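TRNA (Guanine-N(1)-)-methyltransferase (Aquifex aeolicus, PDB 1OY5) probably methylates N1 of guanosine 37 in tRNAs, taking the methyl group from S-adenosyl-L-methionine, as a homodimeric enzyme of the TrmD family. Local coordinates at residues P5-V10 with E79-P84; H16-Y21 with A148-V153; Y24-Q29 with P158-E163; D75-V78 with K83-V86. All blocks are in the same frame, centred on the assembly; numbering follows the deposited sequence.

Contact 1: residues P5-V10 with E79-P84; sequences PLRFFV and ENYGKP
Phe9 and Tyr81 each hold CG anti to their own carbonyl carbon, at chi1 -59° and -61°, which carries each ring toward the other, between strand 6-12 and the last turn of helix 67-81. The strand is an inner member of the parallel sheet of this SPOUT-class alpha/beta fold, and the helix covers one face of that sheet; Phe8 and Val10 face the other way, onto helix 143-155. The tyrosine offers a ring face and the phenylalanine its far end. Phe9 CE1 sits 3.6 Å above the plane of the Tyr81 ring, over its centre. Beside it, Phe9 CZ lies 3.6 Å from Tyr81 CG and also reaches the root of the side chain, 3.7 Å from Tyr81 CB. The two rings meet at a slant, with centroids 4.8 Å apart and planes inclined at 52°. Tyr39, on the neighbouring strand 36-42, meets both rings, so the two form part of a cluster of three aromatics. With an alanine in place of Tyr81 the face under Phe9 is gone, which would probably open a gap, leaving the Phe9 ring freer to turn and Tyr39 short of one aromatic neighbour. Gly82, where the chain leaves the helix, has a positive phi, and a CB there would jam against the carbonyl O of the residue before, which calls for glycine. Arg7 touches at the margin through its aliphatic part: its NE is engaged in a salt bridge with Glu37, while Arg7 CD comes within 4.3 Å of Tyr81 CD1.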
loop_
_atom_site.group_PDB
_atom_site.type_symbol
_atom_site.label_atom_id
_atom_site.label_comp_id
_atom_site.label_asym_id
_atom_site.label_seq_id
_atom_site.Cartn_x
_atom_site.Cartn_y
_atom_site.Cartn_z
ATOM N N PRO A 5 9.562 -17.976 14.622
ATOM C CA PRO A 5 8.358 -17.445 13.986
ATOM C C PRO A 5 8.652 -15.953 13.908
ATOM O O PRO A 5 8.699 -15.323 15.003
ATOM C CB PRO A 5 7.218 -17.685 14.999
ATOM C CG PRO A 5 7.822 -17.739 16.245
ATOM C CD PRO A 5 9.103 -18.377 15.961
ATOM N N LEU A 6 8.905 -15.397 12.720
ATOM C CA LEU A 6 9.121 -13.933 12.610
ATOM C C LEU A 6 7.960 -13.132 13.251
ATOM O O LEU A 6 6.803 -13.324 12.930
ATOM C CB LEU A 6 9.314 -13.509 11.160
ATOM C CG LEU A 6 9.262 -12.020 10.817
ATOM C CD1 LEU A 6 10.220 -11.262 11.575
ATOM C CD2 LEU A 6 9.575 -11.804 9.365
ATOM N N ARG A 7 8.278 -12.264 14.188
ATOM C CA ARG A 7 7.250 -11.495 14.895
ATOM C C ARG A 7 7.211 -9.991 14.515
ATOM O O ARG A 7 8.248 -9.320 14.506
ATOM C CB ARG A 7 7.501 -11.594 16.399
ATOM C CG ARG A 7 7.328 -12.939 17.005
ATOM C CD ARG A 7 7.133 -12.864 18.498
ATOM N NE ARG A 7 6.802 -14.146 19.113
ATOM C CZ ARG A 7 7.643 -15.172 19.238
ATOM N NH1 ARG A 7 8.874 -15.111 18.748
ATOM N NH2 ARG A 7 7.243 -16.295 19.834
ATOM N N PHE A 8 6.016 -9.498 14.199
ATOM C CA PHE A 8 5.788 -8.101 13.876
ATOM C C PHE A 8 5.062 -7.422 14.995
ATOM O O PHE A 8 4.194 -8.018 15.651
ATOM C CB PHE A 8 4.914 -7.947 12.628
ATOM C CG PHE A 8 5.630 -8.190 11.340
ATOM C CD1 PHE A 8 6.510 -7.248 10.820
ATOM C CD2 PHE A 8 5.436 -9.386 10.647
ATOM C CE1 PHE A 8 7.190 -7.494 9.618
ATOM C CE2 PHE A 8 6.094 -9.621 9.417
ATOM C CZ PHE A 8 6.971 -8.674 8.913
ATOM N N PHE A 9 5.403 -6.146 15.204
ATOM C CA PHE A 9 4.761 -5.326 16.225
ATOM C C PHE A 9 4.346 -4.057 15.517
ATOM O O PHE A 9 5.182 -3.323 15.033
ATOM C CB PHE A 9 5.733 -5.066 17.362
ATOM C CG PHE A 9 6.225 -6.309 17.995
ATOM C CD1 PHE A 9 5.456 -6.971 18.923
ATOM C CD2 PHE A 9 7.425 -6.866 17.617
ATOM C CE1 PHE A 9 5.897 -8.127 19.490
ATOM C CE2 PHE A 9 7.854 -8.050 18.170
ATOM C CZ PHE A 9 7.092 -8.674 19.089
ATOM N N VAL A 10 3.056 -3.787 15.432
ATOM C CA VAL A 10 2.616 -2.652 14.620
ATOM C C VAL A 10 1.983 -1.561 15.488
ATOM O O VAL A 10 0.830 -1.719 15.955
ATOM C CB VAL A 10 1.592 -3.100 13.549
ATOM C CG1 VAL A 10 1.382 -2.046 12.583
ATOM C CG2 VAL A 10 2.063 -4.297 12.843
ATOM N N GLU A 79 10.955 -5.233 26.623
ATOM C CA GLU A 79 10.862 -6.004 27.866
ATOM C C GLU A 79 10.196 -7.352 27.655
ATOM O O GLU A 79 10.712 -8.352 28.106
ATOM C CB GLU A 79 10.068 -5.243 28.929
ATOM C CG GLU A 79 10.419 -3.772 29.041
ATOM C CD GLU A 79 9.794 -3.060 30.261
ATOM O OE1 GLU A 79 9.903 -3.590 31.432
ATOM O OE2 GLU A 79 9.229 -1.940 30.044
ATOM N N ASN A 80 9.086 -7.378 26.924
ATOM C CA ASN A 80 8.283 -8.596 26.754
ATOM C C ASN A 80 8.628 -9.513 25.607
ATOM O O ASN A 80 8.205 -10.658 25.604
ATOM C CB ASN A 80 6.804 -8.221 26.621
ATOM C CG ASN A 80 6.259 -7.719 27.900
ATOM O OD1 ASN A 80 6.039 -8.498 28.817
ATOM N ND2 ASN A 80 6.076 -6.403 28.001
ATOM N N TYR A 81 9.358 -9.030 24.619
ATOM C CA TYR A 81 9.639 -9.875 23.460
ATOM C C TYR A 81 11.053 -9.822 22.952
ATOM O O TYR A 81 11.451 -10.676 22.220
ATOM C CB TYR A 81 8.744 -9.472 22.287
ATOM C CG TYR A 81 7.286 -9.616 22.553
ATOM C CD1 TYR A 81 6.629 -10.805 22.285
ATOM C CD2 TYR A 81 6.542 -8.546 23.037
ATOM C CE1 TYR A 81 5.267 -10.933 22.520
ATOM C CE2 TYR A 81 5.204 -8.664 23.286
ATOM C CZ TYR A 81 4.568 -9.862 23.035
ATOM O OH TYR A 81 3.217 -9.969 23.291
ATOM N N GLY A 82 11.812 -8.815 23.322
ATOM C CA GLY A 82 13.102 -8.626 22.694
ATOM C C GLY A 82 13.083 -7.353 21.861
ATOM O O GLY A 82 12.067 -6.919 21.299
ATOM N N LYS A 83 14.258 -6.778 21.764
ATOM C CA LYS A 83 14.484 -5.540 21.071
ATOM C C LYS A 83 14.171 -5.731 19.639
ATOM O O LYS A 83 14.634 -6.662 19.060
ATOM C CB LYS A 83 15.947 -5.184 21.183
ATOM C CG LYS A 83 16.331 -3.862 20.647
ATOM C CD LYS A 83 17.816 -3.724 20.874
ATOM C CE LYS A 83 18.328 -2.384 20.508
ATOM N NZ LYS A 83 18.885 -2.497 19.158
ATOM N N PRO A 84 13.332 -4.871 19.085
ATOM C CA PRO A 84 12.973 -4.943 17.684
ATOM C C PRO A 84 13.764 -4.067 16.746
ATOM O O PRO A 84 14.193 -2.959 17.103
ATOM C CB PRO A 84 11.547 -4.439 17.721
ATOM C CG PRO A 84 11.613 -3.404 18.688
ATOM C CD PRO A 84 12.544 -3.839 19.777
#

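Contact 2: residues H16-Y21 with A148-V153; sequences HIISCY and AVIDAV
Ile18 and Tyr21 on helix 15-21 meet Ile150 and Asp151 on helix 143-155 in the helical layer that covers one face of the SPOUT-class parallel sheet, right at the homodimer interface. The polar half of the contact is a single buried hydrogen bond, Tyr21 OH to Asp151 OD2, 2.6 Å long. Both residues place CG anti to the backbone N (chi1 -172° for Tyr21, -169° for Asp151), which sends the phenol across the gap and brings the carboxylate to meet it. Asp151 OD2 lies at the edge of the tyrosine ring and in its plane, whereas the hydroxyl reaches that oxygen from above the carboxylate plane, 47° out of it. The other carboxylate oxygen, OD1, accepts a bond from the backbone N of Ser140 of the second subunit, so one aspartate ties this helix pair to the partner chain. A phenylalanine in place of Tyr21 would lack the hydroxyl and would probably cost OD2 one of its partners and cut the polar link between the two helices. Nearer the sheet the contact is apolar and lighter: Val10 and Val38 lie under both isoleucines, and Leu147 touches both Ile18 and Tyr21. Ile18 is about 11 Å, side chain to residue, from Gly115, which by similarity binds S-adenosyl-L-methionine. Between the two helices the isoleucines meet by their methyls, Ile18 CG2 standing 4.4 Å from Ile150 CD1.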
loop_
_atom_site.group_PDB
_atom_site.type_symbol
_atom_site.label_atom_id
_atom_site.label_comp_id
_atom_site.label_asym_id
_atom_site.label_seq_id
_atom_site.Cartn_x
_atom_site.Cartn_y
_atom_site.Cartn_z
ATOM N N HIS A 16 -7.310 -2.404 14.746
ATOM C CA HIS A 16 -8.207 -3.317 14.033
ATOM C C HIS A 16 -7.945 -3.424 12.560
ATOM O O HIS A 16 -8.229 -4.426 11.975
ATOM C CB HIS A 16 -9.677 -2.988 14.361
ATOM C CG HIS A 16 -9.993 -3.193 15.817
ATOM N ND1 HIS A 16 -11.263 -3.460 16.290
ATOM C CD2 HIS A 16 -9.187 -3.167 16.911
ATOM C CE1 HIS A 16 -11.231 -3.595 17.604
ATOM N NE2 HIS A 16 -9.984 -3.403 18.007
ATOM N N ILE A 17 -7.378 -2.397 11.957
ATOM C CA ILE A 17 -7.021 -2.486 10.557
ATOM C C ILE A 17 -6.016 -3.616 10.380
ATOM O O ILE A 17 -6.142 -4.409 9.467
ATOM C CB ILE A 17 -6.478 -1.168 10.025
ATOM C CG1 ILE A 17 -7.615 -0.189 9.794
ATOM C CG2 ILE A 17 -5.794 -1.390 8.719
ATOM C CD1 ILE A 17 -7.189 1.263 9.762
ATOM N N ILE A 18 -5.046 -3.704 11.274
ATOM C CA ILE A 18 -4.017 -4.716 11.189
ATOM C C ILE A 18 -4.585 -6.110 11.526
ATOM O O ILE A 18 -4.344 -7.086 10.827
ATOM C CB ILE A 18 -2.884 -4.351 12.122
ATOM C CG1 ILE A 18 -2.524 -2.876 11.961
ATOM C CG2 ILE A 18 -1.676 -5.268 11.906
ATOM C CD1 ILE A 18 -2.036 -2.516 10.643
ATOM N N SER A 19 -5.418 -6.183 12.544
ATOM C CA SER A 19 -5.941 -7.459 12.941
ATOM C C SER A 19 -6.863 -7.914 11.816
ATOM O O SER A 19 -6.859 -9.072 11.468
ATOM C CB SER A 19 -6.627 -7.395 14.324
ATOM O OG SER A 19 -8.030 -7.223 14.203
ATOM N N CYS A 20 -7.605 -7.019 11.191
ATOM C CA CYS A 20 -8.472 -7.449 10.105
ATOM C C CYS A 20 -7.747 -7.948 8.840
ATOM O O CYS A 20 -8.268 -8.790 8.119
ATOM C CB CYS A 20 -9.458 -6.369 9.736
ATOM S SG CYS A 20 -10.490 -6.906 8.364
ATOM N N TYR A 21 -6.536 -7.482 8.574
ATOM C CA TYR A 21 -5.827 -7.903 7.355
ATOM C C TYR A 21 -5.195 -9.243 7.595
ATOM O O TYR A 21 -4.980 -9.972 6.663
ATOM C CB TYR A 21 -4.765 -6.885 6.926
ATOM C CG TYR A 21 -4.131 -7.192 5.565
ATOM C CD1 TYR A 21 -3.018 -7.998 5.475
ATOM C CD2 TYR A 21 -4.667 -6.686 4.381
ATOM C CE1 TYR A 21 -2.460 -8.297 4.301
ATOM C CE2 TYR A 21 -4.122 -6.977 3.189
ATOM C CZ TYR A 21 -3.002 -7.795 3.142
ATOM O OH TYR A 21 -2.402 -8.146 1.938
ATOM N N ALA A 148 1.509 -3.737 3.680
ATOM C CA ALA A 148 2.283 -4.116 2.528
ATOM C C ALA A 148 3.566 -4.806 2.993
ATOM O O ALA A 148 3.884 -5.900 2.566
ATOM C CB ALA A 148 2.611 -2.910 1.728
ATOM N N VAL A 149 4.277 -4.179 3.913
ATOM C CA VAL A 149 5.493 -4.764 4.439
ATOM C C VAL A 149 5.243 -6.188 5.044
ATOM O O VAL A 149 5.999 -7.119 4.783
ATOM C CB VAL A 149 6.127 -3.842 5.482
ATOM C CG1 VAL A 149 7.241 -4.543 6.190
ATOM C CG2 VAL A 149 6.657 -2.580 4.843
ATOM N N ILE A 150 4.187 -6.323 5.859
ATOM C CA ILE A 150 3.848 -7.604 6.469
ATOM C C ILE A 150 3.528 -8.646 5.398
ATOM O O ILE A 150 3.936 -9.798 5.489
ATOM C CB ILE A 150 2.663 -7.427 7.422
ATOM C CG1 ILE A 150 3.083 -6.596 8.645
ATOM C CG2 ILE A 150 2.212 -8.760 7.940
ATOM C CD1 ILE A 150 1.982 -6.292 9.623
ATOM N N ASP A 151 2.791 -8.207 4.372
ATOM C CA ASP A 151 2.389 -9.056 3.257
ATOM C C ASP A 151 3.591 -9.519 2.455
ATOM O O ASP A 151 3.754 -10.693 2.210
ATOM C CB ASP A 151 1.420 -8.292 2.352
ATOM C CG ASP A 151 0.753 -9.173 1.322
ATOM O OD1 ASP A 151 1.333 -9.386 0.244
ATOM O OD2 ASP A 151 -0.388 -9.653 1.461
ATOM N N ALA A 152 4.428 -8.580 2.038
ATOM C CA ALA A 152 5.575 -8.880 1.188
ATOM C C ALA A 152 6.545 -9.852 1.843
ATOM O O ALA A 152 7.007 -10.811 1.219
ATOM C CB ALA A 152 6.307 -7.582 0.789
ATOM N N VAL A 153 6.864 -9.561 3.089
ATOM C CA VAL A 153 7.771 -10.354 3.885
ATOM C C VAL A 153 7.243 -11.775 4.125
ATOM O O VAL A 153 7.964 -12.764 3.929
ATOM C CB VAL A 153 8.047 -9.663 5.215
ATOM C CG1 VAL A 153 8.727 -10.600 6.150
ATOM C CG2 VAL A 153 8.917 -8.422 4.989
#

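Contact 3: residues Y24-Q29 with P158-E163; sequences YGIVKQ and PGVLSE
Ile26 and Gln29, one turn apart on helix 25-33, receive Val160 from the irregular loop that follows helix 143-155. The apolar part is one methyl against another: Ile26 CG2 lies 3.5 Å from Val160 CG1. The valine sets CG1 anti to its backbone N (chi1 -179°), and this is the branch that reaches the isoleucine; the same methyl, Val160 CG1, also lies 4.1 Å from Ile26 O. Leu161 adds a looser flank to the same patch.

The polar part uses a side-chain amide and a backbone carbonyl. Gln29 stretches out, CG anti to the backbone N at chi1 -174°, and its NE2 donates to Val160 O. The modelled separation of Gln29 NE2 and Val160 O, 2.4 Å, is very short, and the bond is bent, with 123° at the hydrogen, so its exact geometry is doubtful at this resolution. Lys33, a turn further along the helix, donates through NZ to the same carbonyl and to that of Gly159, so Lys33, and Gln29 if its bond is real, hold the loop backbone.

In the SPOUT-class fold this ties the loop to the helical layer beside the dimer interface. Arg155 at the end of helix 143-155 touches both Ile26 and Leu161, and Val27 packs on Ile150 of that helix. At the start of helix 25-33, Tyr24 OH is hydrogen-bonded to His16 ND1 of the second subunit, and Ile26 packs on Ser140 of that subunit.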
loop_
_atom_site.group_PDB
_atom_site.type_symbol
_atom_site.label_atom_id
_atom_site.label_comp_id
_atom_site.label_asym_id
_atom_site.label_seq_id
_atom_site.Cartn_x
_atom_site.Cartn_y
_atom_site.Cartn_z
ATOM N N TYR A 24 -6.831 -13.056 6.642
ATOM C CA TYR A 24 -7.010 -13.582 5.284
ATOM C C TYR A 24 -5.728 -13.691 4.518
ATOM O O TYR A 24 -4.699 -13.151 4.916
ATOM C CB TYR A 24 -7.968 -12.683 4.483
ATOM C CG TYR A 24 -9.228 -12.361 5.208
ATOM C CD1 TYR A 24 -9.298 -11.251 6.014
ATOM C CD2 TYR A 24 -10.328 -13.180 5.119
ATOM C CE1 TYR A 24 -10.440 -10.934 6.694
ATOM C CE2 TYR A 24 -11.498 -12.880 5.807
ATOM C CZ TYR A 24 -11.537 -11.758 6.607
ATOM O OH TYR A 24 -12.673 -11.435 7.325
ATOM N N GLY A 25 -5.805 -14.379 3.403
ATOM C CA GLY A 25 -4.663 -14.483 2.531
ATOM C C GLY A 25 -3.427 -15.129 3.122
ATOM O O GLY A 25 -3.501 -15.977 3.993
ATOM N N ILE A 26 -2.290 -14.717 2.594
ATOM C CA ILE A 26 -1.001 -15.267 2.909
ATOM C C ILE A 26 -0.592 -14.937 4.310
ATOM O O ILE A 26 0.158 -15.665 4.910
ATOM C CB ILE A 26 0.024 -14.730 1.895
ATOM C CG1 ILE A 26 -0.525 -14.888 0.480
ATOM C CG2 ILE A 26 1.291 -15.494 1.940
ATOM C CD1 ILE A 26 -1.172 -16.223 0.206
ATOM N N VAL A 27 -1.068 -13.831 4.845
ATOM C CA VAL A 27 -0.670 -13.457 6.190
ATOM C C VAL A 27 -1.303 -14.440 7.152
ATOM O O VAL A 27 -0.670 -14.878 8.102
ATOM C CB VAL A 27 -1.017 -12.005 6.549
ATOM C CG1 VAL A 27 -0.864 -11.765 8.061
ATOM C CG2 VAL A 27 -0.108 -11.093 5.808
ATOM N N LYS A 28 -2.540 -14.818 6.883
ATOM C CA LYS A 28 -3.233 -15.759 7.748
ATOM C C LYS A 28 -2.597 -17.142 7.667
ATOM O O LYS A 28 -2.456 -17.822 8.652
ATOM C CB LYS A 28 -4.696 -15.811 7.377
ATOM C CG LYS A 28 -5.512 -16.791 8.139
ATOM C CD LYS A 28 -6.770 -17.164 7.268
ATOM C CE LYS A 28 -7.576 -18.329 7.845
ATOM N NZ LYS A 28 -8.340 -19.044 6.774
ATOM N N GLN A 29 -2.206 -17.536 6.478
ATOM C CA GLN A 29 -1.532 -18.789 6.246
ATOM C C GLN A 29 -0.211 -18.806 7.023
ATOM O O GLN A 29 0.066 -19.738 7.789
ATOM C CB GLN A 29 -1.268 -18.893 4.757
ATOM C CG GLN A 29 -0.720 -20.157 4.291
ATOM C CD GLN A 29 -0.850 -20.261 2.804
ATOM O OE1 GLN A 29 -1.904 -19.898 2.249
ATOM N NE2 GLN A 29 0.207 -20.760 2.131
ATOM N N PRO A 158 10.066 -19.001 4.010
ATOM C CA PRO A 158 10.042 -20.427 3.700
ATOM C C PRO A 158 8.935 -21.133 4.490
ATOM O O PRO A 158 8.780 -20.878 5.681
ATOM C CB PRO A 158 11.442 -20.887 4.126
ATOM C CG PRO A 158 11.881 -19.931 5.078
ATOM C CD PRO A 158 11.329 -18.605 4.651
ATOM N N GLY A 159 8.162 -21.982 3.822
ATOM C CA GLY A 159 7.075 -22.700 4.459
ATOM C C GLY A 159 5.687 -22.091 4.223
ATOM O O GLY A 159 4.675 -22.695 4.580
ATOM N N VAL A 160 5.627 -20.914 3.599
ATOM C CA VAL A 160 4.364 -20.190 3.441
ATOM C C VAL A 160 3.745 -20.435 2.066
ATOM O O VAL A 160 2.632 -20.962 1.956
ATOM C CB VAL A 160 4.561 -18.667 3.660
ATOM C CG1 VAL A 160 3.238 -17.934 3.528
ATOM C CG2 VAL A 160 5.212 -18.382 5.009
ATOM N N LEU A 161 4.463 -20.009 1.026
ATOM C CA LEU A 161 4.081 -20.257 -0.373
ATOM C C LEU A 161 4.688 -21.598 -0.804
ATOM O O LEU A 161 5.915 -21.735 -0.835
ATOM C CB LEU A 161 4.656 -19.180 -1.307
ATOM C CG LEU A 161 3.965 -17.829 -1.407
ATOM C CD1 LEU A 161 4.742 -16.892 -2.313
ATOM C CD2 LEU A 161 2.576 -18.038 -1.935
ATOM N N SER A 162 3.829 -22.574 -1.116
ATOM C CA SER A 162 4.227 -23.886 -1.697
ATOM C C SER A 162 5.108 -23.947 -2.969
ATOM O O SER A 162 4.723 -24.608 -3.944
ATOM C CB SER A 162 2.967 -24.664 -2.077
ATOM O OG SER A 162 1.961 -24.603 -1.078
ATOM N N GLU A 163 6.253 -23.258 -2.931
ATOM C CA GLU A 163 7.430 -23.310 -3.873
ATOM C C GLU A 163 7.718 -22.367 -5.028
ATOM O O GLU A 163 7.924 -22.828 -6.143
ATOM C CB GLU A 163 7.840 -24.714 -4.379
ATOM C CG GLU A 163 9.353 -24.884 -4.729
ATOM C CD GLU A 163 10.194 -23.620 -5.003
ATOM O OE1 GLU A 163 9.728 -22.649 -5.636
ATOM O OE2 GLU A 163 11.387 -23.620 -4.615
#

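Contact 4: residues D75-V78 with K83-V86; sequences DYVV and KPFV
Pro84 is gripped by two successive valines of helix 67-81, while Lys83 just before it is exposed, though its side chain brushes Tyr74 of the same helix. The tight part is the proline ring. Val78 reaches it with CG2, the branch anti to the carbonyl carbon, and puts that methyl 3.8 Å from Pro84 CD. One atom further round the ring, Pro84 CG lies 4.1 Å from Val77 CG1, the branch anti to the backbone N (chi1 -179°). The two valines approach differently: the Val78 side chain crosses that of the proline at about a right angle, the Val77 side chain more aslant. Met111 of strand 109-114 touches both Val77 and Pro84, so this half of the contact faces the sheet.

The arrangement is a helix-to-strand connection of an alpha/beta fold. After helix 67-81 the chain turns at Gly82, and strand 85-89 enters the parallel sheet, bonded through Phe85 to strand 109-114 and through Val86 to Met130. Pro84 is therefore pressed against the helix that the chain has just left.

The outer side is looser. Val78 CG2 also comes within 4.1 Å of Lys83 CA, but the lysine bond from CA to CB points away from the helix. From there the Lys83 chain runs extended through CD and CE, with chi1 at -174°, and Lys83 CB comes no nearer than 4.6 Å to Val78 CG2. Val78 itself is only partly buried, and both it and Lys83 touch a neighbouring molecule in the crystal.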
loop_
_atom_site.group_PDB
_atom_site.type_symbol
_atom_site.label_atom_id
_atom_site.label_comp_id
_atom_site.label_asym_id
_atom_site.label_seq_id
_atom_site.Cartn_x
_atom_site.Cartn_y
_atom_site.Cartn_z
ATOM N N ASP A 75 9.357 0.356 24.657
ATOM C CA ASP A 75 9.825 -0.212 25.906
ATOM C C ASP A 75 9.130 -1.521 26.205
ATOM O O ASP A 75 9.781 -2.512 26.501
ATOM C CB ASP A 75 9.611 0.750 27.083
ATOM C CG ASP A 75 10.557 1.937 27.048
ATOM O OD1 ASP A 75 10.407 2.866 27.877
ATOM O OD2 ASP A 75 11.482 2.043 26.216
ATOM N N TYR A 76 7.813 -1.529 26.126
ATOM C CA TYR A 76 7.023 -2.731 26.374
ATOM C C TYR A 76 7.489 -3.873 25.469
ATOM O O TYR A 76 7.756 -4.959 25.950
ATOM C CB TYR A 76 5.528 -2.417 26.178
ATOM C CG TYR A 76 4.597 -3.597 26.018
ATOM C CD1 TYR A 76 4.336 -4.127 24.768
ATOM C CD2 TYR A 76 3.926 -4.125 27.098
ATOM C CE1 TYR A 76 3.455 -5.169 24.607
ATOM C CE2 TYR A 76 3.058 -5.162 26.959
ATOM C CZ TYR A 76 2.818 -5.693 25.695
ATOM O OH TYR A 76 1.939 -6.774 25.499
ATOM N N VAL A 77 7.658 -3.606 24.185
ATOM C CA VAL A 77 8.094 -4.632 23.230
ATOM C C VAL A 77 9.457 -5.195 23.631
ATOM O O VAL A 77 9.657 -6.431 23.673
ATOM C CB VAL A 77 8.169 -4.078 21.786
ATOM C CG1 VAL A 77 8.600 -5.138 20.823
ATOM C CG2 VAL A 77 6.806 -3.505 21.344
ATOM N N VAL A 78 10.372 -4.284 23.980
ATOM C CA VAL A 78 11.721 -4.661 24.371
ATOM C C VAL A 78 11.738 -5.585 25.590
ATOM O O VAL A 78 12.424 -6.593 25.577
ATOM C CB VAL A 78 12.565 -3.405 24.679
ATOM C CG1 VAL A 78 13.883 -3.774 25.378
ATOM C CG2 VAL A 78 12.823 -2.591 23.397
ATOM N N LYS A 83 14.258 -6.778 21.764
ATOM C CA LYS A 83 14.484 -5.540 21.071
ATOM C C LYS A 83 14.171 -5.731 19.639
ATOM O O LYS A 83 14.634 -6.662 19.060
ATOM C CB LYS A 83 15.947 -5.184 21.183
ATOM C CG LYS A 83 16.331 -3.862 20.647
ATOM C CD LYS A 83 17.816 -3.724 20.874
ATOM C CE LYS A 83 18.328 -2.384 20.508
ATOM N NZ LYS A 83 18.885 -2.497 19.158
ATOM N N PRO A 84 13.332 -4.871 19.085
ATOM C CA PRO A 84 12.973 -4.943 17.684
ATOM C C PRO A 84 13.764 -4.067 16.746
ATOM O O PRO A 84 14.193 -2.959 17.103
ATOM C CB PRO A 84 11.547 -4.439 17.721
ATOM C CG PRO A 84 11.613 -3.404 18.688
ATOM C CD PRO A 84 12.544 -3.839 19.777
ATOM N N PHE A 85 13.909 -4.548 15.519
ATOM C CA PHE A 85 14.459 -3.736 14.464
ATOM C C PHE A 85 13.340 -2.743 14.170
ATOM O O PHE A 85 12.236 -3.163 13.853
ATOM C CB PHE A 85 14.743 -4.619 13.257
ATOM C CG PHE A 85 15.240 -3.886 12.088
ATOM C CD1 PHE A 85 14.367 -3.495 11.098
ATOM C CD2 PHE A 85 16.577 -3.561 11.975
ATOM C CE1 PHE A 85 14.827 -2.818 9.996
ATOM C CE2 PHE A 85 17.067 -2.891 10.862
ATOM C CZ PHE A 85 16.208 -2.531 9.872
ATOM N N VAL A 86 13.579 -1.450 14.307
ATOM C CA VAL A 86 12.478 -0.514 14.205
ATOM C C VAL A 86 12.334 0.149 12.855
ATOM O O VAL A 86 13.245 0.826 12.365
ATOM C CB VAL A 86 12.541 0.574 15.323
ATOM C CG1 VAL A 86 11.345 1.548 15.217
ATOM C CG2 VAL A 86 12.577 -0.081 16.690
#

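How the contacts relate
From the N terminus, strand 6-12 packs against the end of helix 67-81, and contact 1 closes the first loop. Helix 15-21 starts inside that loop but finds its partner on helix 143-155, so contact 2 crosses contact 1; contact 3, from helix 25-33 to the loop at 158-163, crosses both. Contact 4 closes a short turn lying within the spans of contacts 2 and 3, and it shares Lys83 and Pro84 with contact 1. Contacts 1 and 4 thus fix helix 67-81 on one face of the parallel sheet. Contacts 2 and 3, joined through Val27 against Ile150, hold the helices and the following loop on the opposite face, beside the second subunit.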